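Local coordinates for PDZ domain protein (Parabacteroides distasonis, PDB 4L8N) that is of unknown function but binds magnesium and combines N-terminal and C-terminal PDZ domains with a DUF4136 domain, at residues Phe300-Lys305 with Ser450-Glu455; Asn308-Ser313 with Ile444-Arg449. All coordinates share one frame; numbering follows the deposited sequence.

Contact 1 (Phe300-Lys305 with Ser450-Glu455)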
ATOM      1  N   PHE A 300      12.742  10.864  -0.122  1.00 51.20           N
ATOM      2  CA  PHE A 300      13.420  11.962  -0.823  1.00 50.05           C
ATOM      3  C   PHE A 300      13.950  13.006   0.139  1.00 57.30           C
ATOM      4  O   PHE A 300      13.340  13.258   1.178  1.00 59.06           O
ATOM      5  CB  PHE A 300      12.492  12.674  -1.807  1.00 50.89           C
ATOM      6  CG  PHE A 300      11.910  11.835  -2.911  1.00 51.64           C
ATOM      7  CD1 PHE A 300      10.745  11.105  -2.709  1.00 54.15           C
ATOM      8  CD2 PHE A 300      12.499  11.811  -4.173  1.00 51.15           C
ATOM      9  CE1 PHE A 300      10.198  10.342  -3.745  1.00 54.58           C
ATOM     10  CE2 PHE A 300      11.938  11.075  -5.207  1.00 53.16           C
ATOM     11  CZ  PHE A 300      10.791  10.340  -4.987  1.00 51.35           C
ATOM     12  N   LYS A 301      15.053  13.664  -0.254  1.00 53.87           N
ATOM     13  CA  LYS A 301      15.705  14.748   0.456  1.00 53.62           C
ATOM     14  C   LYS A 301      15.952  15.923  -0.513  1.00 56.26           C
ATOM     15  O   LYS A 301      16.608  15.748  -1.547  1.00 54.55           O
ATOM     16  CB  LYS A 301      17.015  14.273   1.106  1.00 57.04           C
ATOM     17  CG  LYS A 301      17.460  15.186   2.246  1.00 65.07           C
ATOM     18  CD  LYS A 301      18.909  14.969   2.626  1.00 72.56           C
ATOM     19  CE  LYS A 301      19.511  16.197   3.265  1.00 75.22           C
ATOM     20  NZ  LYS A 301      20.827  15.901   3.893  1.00 80.21           N
ATOM     21  N   VAL A 302      15.380  17.108  -0.180  1.00 52.84           N
ATOM     22  CA  VAL A 302      15.534  18.372  -0.917  1.00 52.10           C
ATOM     23  C   VAL A 302      16.455  19.301  -0.114  1.00 56.18           C
ATOM     24  O   VAL A 302      16.131  19.662   1.014  1.00 56.40           O
ATOM     25  CB  VAL A 302      14.205  19.093  -1.259  1.00 54.59           C
ATOM     26  CG1 VAL A 302      14.458  20.253  -2.214  1.00 53.27           C
ATOM     27  CG2 VAL A 302      13.188  18.141  -1.850  1.00 54.14           C
ATOM     28  N   SER A 303      17.594  19.655  -0.690  1.00 53.24           N
ATOM     29  CA  SER A 303      18.593  20.547  -0.100  1.00 53.85           C
ATOM     30  C   SER A 303      18.717  21.770  -0.967  1.00 57.61           C
ATOM     31  O   SER A 303      19.202  21.667  -2.103  1.00 56.82           O
ATOM     32  CB  SER A 303      19.946  19.853   0.029  1.00 57.79           C
ATOM     33  OG  SER A 303      19.861  18.693   0.841  1.00 73.18           O
ATOM     34  N   LYS A 304      18.234  22.925  -0.472  1.00 52.75           N
ATOM     35  CA  LYS A 304      18.366  24.133  -1.261  1.00 51.22           C
ATOM     36  C   LYS A 304      19.324  25.084  -0.555  1.00 55.49           C
ATOM     37  O   LYS A 304      19.474  25.000   0.663  1.00 56.84           O
ATOM     38  CB  LYS A 304      17.002  24.761  -1.603  1.00 52.31           C
ATOM     39  CG  LYS A 304      16.236  25.455  -0.496  1.00 56.55           C
ATOM     40  CD  LYS A 304      15.080  26.198  -1.143  1.00 63.75           C
ATOM     41  CE  LYS A 304      14.205  26.913  -0.159  1.00 94.44           C
ATOM     42  NZ  LYS A 304      13.228  27.803  -0.848  1.00114.16           N
ATOM     43  N   LYS A 305      20.051  25.907  -1.327  1.00 51.46           N
ATOM     44  CA  LYS A 305      21.020  26.878  -0.791  1.00 51.49           C
ATOM     45  C   LYS A 305      21.299  28.002  -1.782  1.00 53.63           C
ATOM     46  O   LYS A 305      21.558  27.749  -2.959  1.00 51.96           O
ATOM     47  CB  LYS A 305      22.352  26.203  -0.409  1.00 53.95           C
ATOM     48  CG  LYS A 305      23.377  27.143   0.249  1.00 60.80           C
ATOM     49  CD  LYS A 305      24.747  26.485   0.521  1.00 59.55           C
ATOM     50  CE  LYS A 305      24.627  25.369   1.534  1.00 56.43           C
ATOM     51  NZ  LYS A 305      25.941  24.894   2.005  1.00 68.49           N
ATOM     52  N   SER A 450      23.265  29.578  -6.421  1.00 55.13           N
ATOM     53  CA  SER A 450      21.969  28.974  -6.149  1.00 54.55           C
ATOM     54  C   SER A 450      22.037  27.521  -6.533  1.00 62.97           C
ATOM     55  O   SER A 450      22.689  27.171  -7.534  1.00 65.90           O
ATOM     56  CB  SER A 450      20.872  29.694  -6.911  1.00 57.10           C
ATOM     57  OG  SER A 450      19.834  30.029  -6.011  1.00 68.78           O
ATOM     58  N   GLU A 451      21.452  26.664  -5.698  1.00 59.19           N
ATOM     59  CA  GLU A 451      21.468  25.219  -5.898  1.00 59.37           C
ATOM     60  C   GLU A 451      20.316  24.536  -5.169  1.00 62.84           C
ATOM     61  O   GLU A 451      19.932  24.932  -4.070  1.00 62.86           O
ATOM     62  CB  GLU A 451      22.831  24.580  -5.471  1.00 61.53           C
ATOM     63  CG  GLU A 451      23.433  25.083  -4.159  1.00 74.58           C
ATOM     64  CD  GLU A 451      24.683  24.382  -3.642  1.00 95.13           C
ATOM     65  OE1 GLU A 451      24.543  23.324  -2.986  1.00 86.64           O
ATOM     66  OE2 GLU A 451      25.793  24.943  -3.811  1.00 86.99           O
ATOM     67  N   VAL A 452      19.739  23.535  -5.835  1.00 59.65           N
ATOM     68  CA  VAL A 452      18.713  22.616  -5.331  1.00 59.32           C
ATOM     69  C   VAL A 452      19.157  21.200  -5.694  1.00 66.21           C
ATOM     70  O   VAL A 452      19.429  20.935  -6.865  1.00 69.65           O
ATOM     71  CB  VAL A 452      17.267  22.868  -5.821  1.00 61.25           C
ATOM     72  CG1 VAL A 452      16.296  21.937  -5.111  1.00 60.60           C
ATOM     73  CG2 VAL A 452      16.843  24.307  -5.619  1.00 61.09           C
ATOM     74  N   THR A 453      19.237  20.313  -4.705  1.00 60.54           N
ATOM     75  CA  THR A 453      19.528  18.899  -4.877  1.00 59.51           C
ATOM     76  C   THR A 453      18.292  18.132  -4.436  1.00 61.36           C
ATOM     77  O   THR A 453      17.823  18.305  -3.312  1.00 60.30           O
ATOM     78  CB  THR A 453      20.791  18.517  -4.104  1.00 67.74           C
ATOM     79  OG1 THR A 453      21.904  19.134  -4.747  1.00 70.17           O
ATOM     80  CG2 THR A 453      21.002  17.007  -4.021  1.00 63.80           C
ATOM     81  N   VAL A 454      17.715  17.348  -5.349  1.00 57.45           N
ATOM     82  CA  VAL A 454      16.563  16.474  -5.055  1.00 55.19           C
ATOM     83  C   VAL A 454      17.116  15.080  -5.218  1.00 62.45           C
ATOM     84  O   VAL A 454      17.496  14.689  -6.331  1.00 63.81           O
ATOM     85  CB  VAL A 454      15.297  16.752  -5.884  1.00 56.24           C
ATOM     86  CG1 VAL A 454      14.141  15.848  -5.436  1.00 55.81           C
ATOM     87  CG2 VAL A 454      14.898  18.225  -5.778  1.00 55.41           C
ATOM     88  N   GLU A 455      17.310  14.392  -4.091  1.00 58.56           N
ATOM     89  CA  GLU A 455      17.945  13.080  -4.070  1.00 58.45           C
ATOM     90  C   GLU A 455      17.063  11.997  -3.429  1.00 62.28           C
ATOM     91  O   GLU A 455      16.339  12.286  -2.479  1.00 62.07           O
ATOM     92  CB  GLU A 455      19.232  13.215  -3.254  1.00 60.65           C
ATOM     93  CG  GLU A 455      20.285  12.155  -3.514  1.00 83.54           C
ATOM     94  CD  GLU A 455      21.478  12.175  -2.572  1.00119.87           C
ATOM     95  OE1 GLU A 455      21.773  13.248  -1.993  1.00125.45           O
ATOM     96  OE2 GLU A 455      22.126  11.111  -2.426  1.00112.03           O
TER
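Lys301, Ser303 and Lys305 stand opposite Glu455, Thr453 and Glu451 as three hydrogen-bonded pairs of an antiparallel ladder, with Val302-Val454 and Lys304-Val452 as the non-hydrogen-bonded pairs between them. The strand axes approach to 4.7 Å and run antiparallel at 174°, and the five consecutive pairs follow one another without a bulge. Each hydrogen-bonded pair closes a ring of two backbone bonds; in the central one Ser303 N lies 3.0 Å from Thr453 O and Thr453 N 2.9 Å from Ser303 O. The bond from Glu451 N to Lys305 O is the most bent of the six, at 136° about the hydrogen. CA-H...O contacts fill in the ladder, among them Val302 CA to Thr453 O at 3.3 Å.

Pairing of strands 298-309 and 438-456 is consistent with the first and last strands of a PDZ domain, here the C-terminal one. Strand 298-309 is also bonded to strand 123-135, which carries the sheet onward.

One face of the ladder is built on valines. CG1 of Val302 touches both neighbours on the other strand, lying 3.8 Å from Val452 CG1 and 4.1 Å from Val454 CG2. Tyr216 and Phe218 of the second subunit pack against these valines, making the face part of the dimer contact. Lys304 leaves it, its CB beside Val452 and its NZ bonded to Glu120 O.

The other face is polar. Glu451 has CG between the backbone N and the carbonyl carbon (chi1 43°), which lays CG 3.5 Å from Lys305 O and against the CB of that lysine. The two charged ends do not meet: Lys305 NZ is instead bonded to Asp108 O and Ser112 OG.

Contact 2 (Asn308-Ser313 with Ile444-Arg449)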
ATOM      1  N   ASN A 308      25.828  34.569  -1.227  1.00 52.35           N
ATOM      2  CA  ASN A 308      26.729  35.493  -1.936  1.00 51.63           C
ATOM      3  C   ASN A 308      28.106  34.853  -1.933  1.00 57.40           C
ATOM      4  O   ASN A 308      28.661  34.576  -0.855  1.00 57.40           O
ATOM      5  CB  ASN A 308      26.781  36.887  -1.283  1.00 45.66           C
ATOM      6  CG  ASN A 308      25.750  37.895  -1.731  1.00 59.20           C
ATOM      7  OD1 ASN A 308      25.133  37.818  -2.803  1.00 46.37           O
ATOM      8  ND2 ASN A 308      25.596  38.913  -0.923  1.00 53.69           N
ATOM      9  N   TYR A 309      28.625  34.568  -3.140  1.00 54.77           N
ATOM     10  CA  TYR A 309      29.914  33.948  -3.355  1.00 55.71           C
ATOM     11  C   TYR A 309      30.978  34.967  -3.788  1.00 61.95           C
ATOM     12  O   TYR A 309      30.774  35.702  -4.760  1.00 62.41           O
ATOM     13  CB  TYR A 309      29.764  32.855  -4.413  1.00 56.43           C
ATOM     14  CG  TYR A 309      31.073  32.249  -4.875  1.00 58.15           C
ATOM     15  CD1 TYR A 309      31.754  31.329  -4.084  1.00 61.08           C
ATOM     16  CD2 TYR A 309      31.621  32.581  -6.112  1.00 58.10           C
ATOM     17  CE1 TYR A 309      32.955  30.765  -4.503  1.00 61.91           C
ATOM     18  CE2 TYR A 309      32.809  32.008  -6.550  1.00 59.85           C
ATOM     19  CZ  TYR A 309      33.476  31.103  -5.738  1.00 66.17           C
ATOM     20  OH  TYR A 309      34.643  30.517  -6.160  1.00 65.53           O
ATOM     21  N   THR A 310      32.127  34.967  -3.085  1.00 59.30           N
ATOM     22  CA  THR A 310      33.298  35.800  -3.380  1.00 59.73           C
ATOM     23  C   THR A 310      34.498  34.885  -3.749  1.00 67.64           C
ATOM     24  O   THR A 310      35.343  35.270  -4.547  1.00 70.70           O
ATOM     25  CB  THR A 310      33.658  36.735  -2.220  1.00 60.92           C
ATOM     26  OG1 THR A 310      34.245  35.969  -1.170  1.00 65.97           O
ATOM     27  CG2 THR A 310      32.479  37.566  -1.712  1.00 53.96           C
ATOM     28  N   GLY A 311      34.561  33.699  -3.160  1.00 62.59           N
ATOM     29  CA  GLY A 311      35.628  32.741  -3.417  1.00 62.24           C
ATOM     30  C   GLY A 311      36.648  32.635  -2.308  1.00 65.05           C
ATOM     31  O   GLY A 311      37.614  31.894  -2.452  1.00 64.99           O
ATOM     32  N   ILE A 312      36.450  33.378  -1.198  1.00 61.97           N
ATOM     33  CA  ILE A 312      37.366  33.400  -0.051  1.00 62.77           C
ATOM     34  C   ILE A 312      37.092  32.197   0.859  1.00 66.30           C
ATOM     35  O   ILE A 312      35.934  31.877   1.158  1.00 63.98           O
ATOM     36  CB  ILE A 312      37.277  34.750   0.758  1.00 65.86           C
ATOM     37  CG1 ILE A 312      37.630  35.978  -0.104  1.00 66.66           C
ATOM     38  CG2 ILE A 312      38.142  34.736   2.035  1.00 66.82           C
ATOM     39  CD1 ILE A 312      36.955  37.317   0.362  1.00 70.97           C
ATOM     40  N   SER A 313      38.179  31.552   1.301  1.00 64.34           N
ATOM     41  CA  SER A 313      38.195  30.488   2.292  1.00 64.31           C
ATOM     42  C   SER A 313      38.882  31.059   3.556  1.00 71.30           C
ATOM     43  O   SER A 313      39.850  31.812   3.438  1.00 73.05           O
ATOM     44  CB  SER A 313      38.883  29.253   1.738  1.00 67.47           C
ATOM     45  OG  SER A 313      38.062  28.671   0.737  1.00 71.66           O
ATOM     46  N   ILE A 444      33.645  44.116  -3.479  1.00 72.46           N
ATOM     47  CA  ILE A 444      33.434  42.857  -4.165  1.00 69.37           C
ATOM     48  C   ILE A 444      31.966  42.701  -4.452  1.00 69.72           C
ATOM     49  O   ILE A 444      31.176  42.625  -3.519  1.00 69.21           O
ATOM     50  CB  ILE A 444      34.011  41.649  -3.368  1.00 71.85           C
ATOM     51  CG1 ILE A 444      35.532  41.815  -3.114  1.00 73.00           C
ATOM     52  CG2 ILE A 444      33.712  40.340  -4.105  1.00 71.87           C
ATOM     53  CD1 ILE A 444      36.233  40.690  -2.303  1.00 76.56           C
ATOM     54  N   ARG A 445      31.584  42.684  -5.733  1.00 65.17           N
ATOM     55  CA  ARG A 445      30.208  42.378  -6.056  1.00 64.30           C
ATOM     56  C   ARG A 445      30.149  40.864  -6.174  1.00 72.45           C
ATOM     57  O   ARG A 445      30.809  40.293  -7.048  1.00 74.16           O
ATOM     58  CB  ARG A 445      29.653  43.076  -7.294  1.00 60.29           C
ATOM     59  CG  ARG A 445      28.147  42.813  -7.363  1.00 61.29           C
ATOM     60  CD  ARG A 445      27.463  43.486  -8.515  1.00 60.97           C
ATOM     61  NE  ARG A 445      27.105  44.864  -8.220  1.00 65.13           N
ATOM     62  CZ  ARG A 445      25.944  45.254  -7.721  1.00 63.16           C
ATOM     63  NH1 ARG A 445      25.001  44.367  -7.444  1.00 48.81           N
ATOM     64  NH2 ARG A 445      25.711  46.535  -7.506  1.00 52.12           N
ATOM     65  N   PRO A 446      29.449  40.176  -5.256  1.00 69.31           N
ATOM     66  CA  PRO A 446      29.439  38.724  -5.322  1.00 68.78           C
ATOM     67  C   PRO A 446      28.531  38.221  -6.418  1.00 73.43           C
ATOM     68  O   PRO A 446      27.693  38.961  -6.970  1.00 73.89           O
ATOM     69  CB  PRO A 446      28.907  38.314  -3.936  1.00 69.76           C
ATOM     70  CG  PRO A 446      28.836  39.564  -3.127  1.00 74.00           C
ATOM     71  CD  PRO A 446      28.639  40.647  -4.119  1.00 69.87           C
ATOM     72  N   THR A 447      28.704  36.940  -6.719  1.00 68.52           N
ATOM     73  CA  THR A 447      27.845  36.216  -7.634  1.00 66.44           C
ATOM     74  C   THR A 447      26.946  35.404  -6.746  1.00 66.51           C
ATOM     75  O   THR A 447      27.315  35.077  -5.618  1.00 65.62           O
ATOM     76  CB  THR A 447      28.641  35.409  -8.645  1.00 75.54           C
ATOM     77  OG1 THR A 447      29.617  34.607  -7.972  1.00 74.10           O
ATOM     78  CG2 THR A 447      29.286  36.290  -9.704  1.00 78.05           C
ATOM     79  N   ILE A 448      25.758  35.122  -7.217  1.00 61.95           N
ATOM     80  CA  ILE A 448      24.794  34.419  -6.401  1.00 61.48           C
ATOM     81  C   ILE A 448      24.835  32.950  -6.790  1.00 66.27           C
ATOM     82  O   ILE A 448      24.588  32.569  -7.951  1.00 67.49           O
ATOM     83  CB  ILE A 448      23.391  35.096  -6.503  1.00 63.70           C
ATOM     84  CG1 ILE A 448      23.442  36.516  -5.850  1.00 63.60           C
ATOM     85  CG2 ILE A 448      22.305  34.238  -5.873  1.00 65.16           C
ATOM     86  CD1 ILE A 448      22.167  37.354  -5.904  1.00 68.62           C
ATOM     87  N   ARG A 449      25.253  32.136  -5.822  1.00 60.01           N
ATOM     88  CA  ARG A 449      25.311  30.702  -6.019  1.00 57.56           C
ATOM     89  C   ARG A 449      24.019  30.190  -5.527  1.00 58.74           C
ATOM     90  O   ARG A 449      23.654  30.453  -4.384  1.00 58.94           O
ATOM     91  CB  ARG A 449      26.511  30.046  -5.317  1.00 54.20           C
ATOM     92  CG  ARG A 449      27.778  30.212  -6.075  1.00 56.78           C
ATOM     93  CD  ARG A 449      28.808  29.214  -5.640  1.00 60.20           C
ATOM     94  NE  ARG A 449      29.961  29.244  -6.545  1.00 61.90           N
ATOM     95  CZ  ARG A 449      30.991  28.405  -6.484  1.00 74.43           C
ATOM     96  NH1 ARG A 449      31.030  27.455  -5.560  1.00 62.85           N
ATOM     97  NH2 ARG A 449      31.993  28.514  -7.345  1.00 65.06           N
TER
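Tyr309 and Arg449 form a stacked cation-pi pair, the guanidinium lying flat over one ring face with planes 14° apart and centres 3.7 Å apart. Followed outward, Tyr309 CB sits 3.7 Å from Arg449 CG. Tyr309 CG, anti to the backbone N (chi1 172°), lies 3.6 Å from Arg449 NE, which CD1 meets as well. At the ring edge CD2 meets Thr447 OG1, 3.4 Å away and in the ring plane. CE1 lies by Arg449 CZ and CE2 by NH2. CZ meets Arg449 NH2 at 3.4 Å, and OH, bonded to Asp326 OD2, also has NH2 close by. Gly311 N lies over the opposite face, offset toward the rim.

Tyr309 and Thr447 make a hydrogen-bonded antiparallel pair, after which the backbones diverge at a turn through Thr310 and Gly311. This turn, between strands 298-309 and 312-315, is consistent with the carboxylate-binding loop of PDZ domains; Glu107 is hydrogen-bonded to Gly311 N and Thr310 OG1. A leucine in place of Tyr309 would probably leave the guanidinium without the ring it lies flat on, with Tyr37 its remaining cation-pi partner, and Asp326 without the phenol hydroxyl. Pro446 CB packs 3.3 Å from Tyr309 O and 3.7 Å from Asn308 CB.

Overall arrangement
Contacts 1 and 2 are successive parts of one strand pairing: both use strands 298-309 and 438-456, with centres about 20 Å apart, and contact 2 is nested inside the chain loop that contact 1 closes. The centre of contact 1 lies about 3 Å from the centre of the chain and the contact meets the second subunit; contact 2, centred about 22 Å out, is touched by no other chain of the assembly. Tyr37 touches both, its side chain against Glu451 and in a cation-pi contact with Arg449, while Glu107 and Asp108 bond to Thr310 and Lys305 respectively. Both lie away from the magnesium-site residues Glu239 and Asp270.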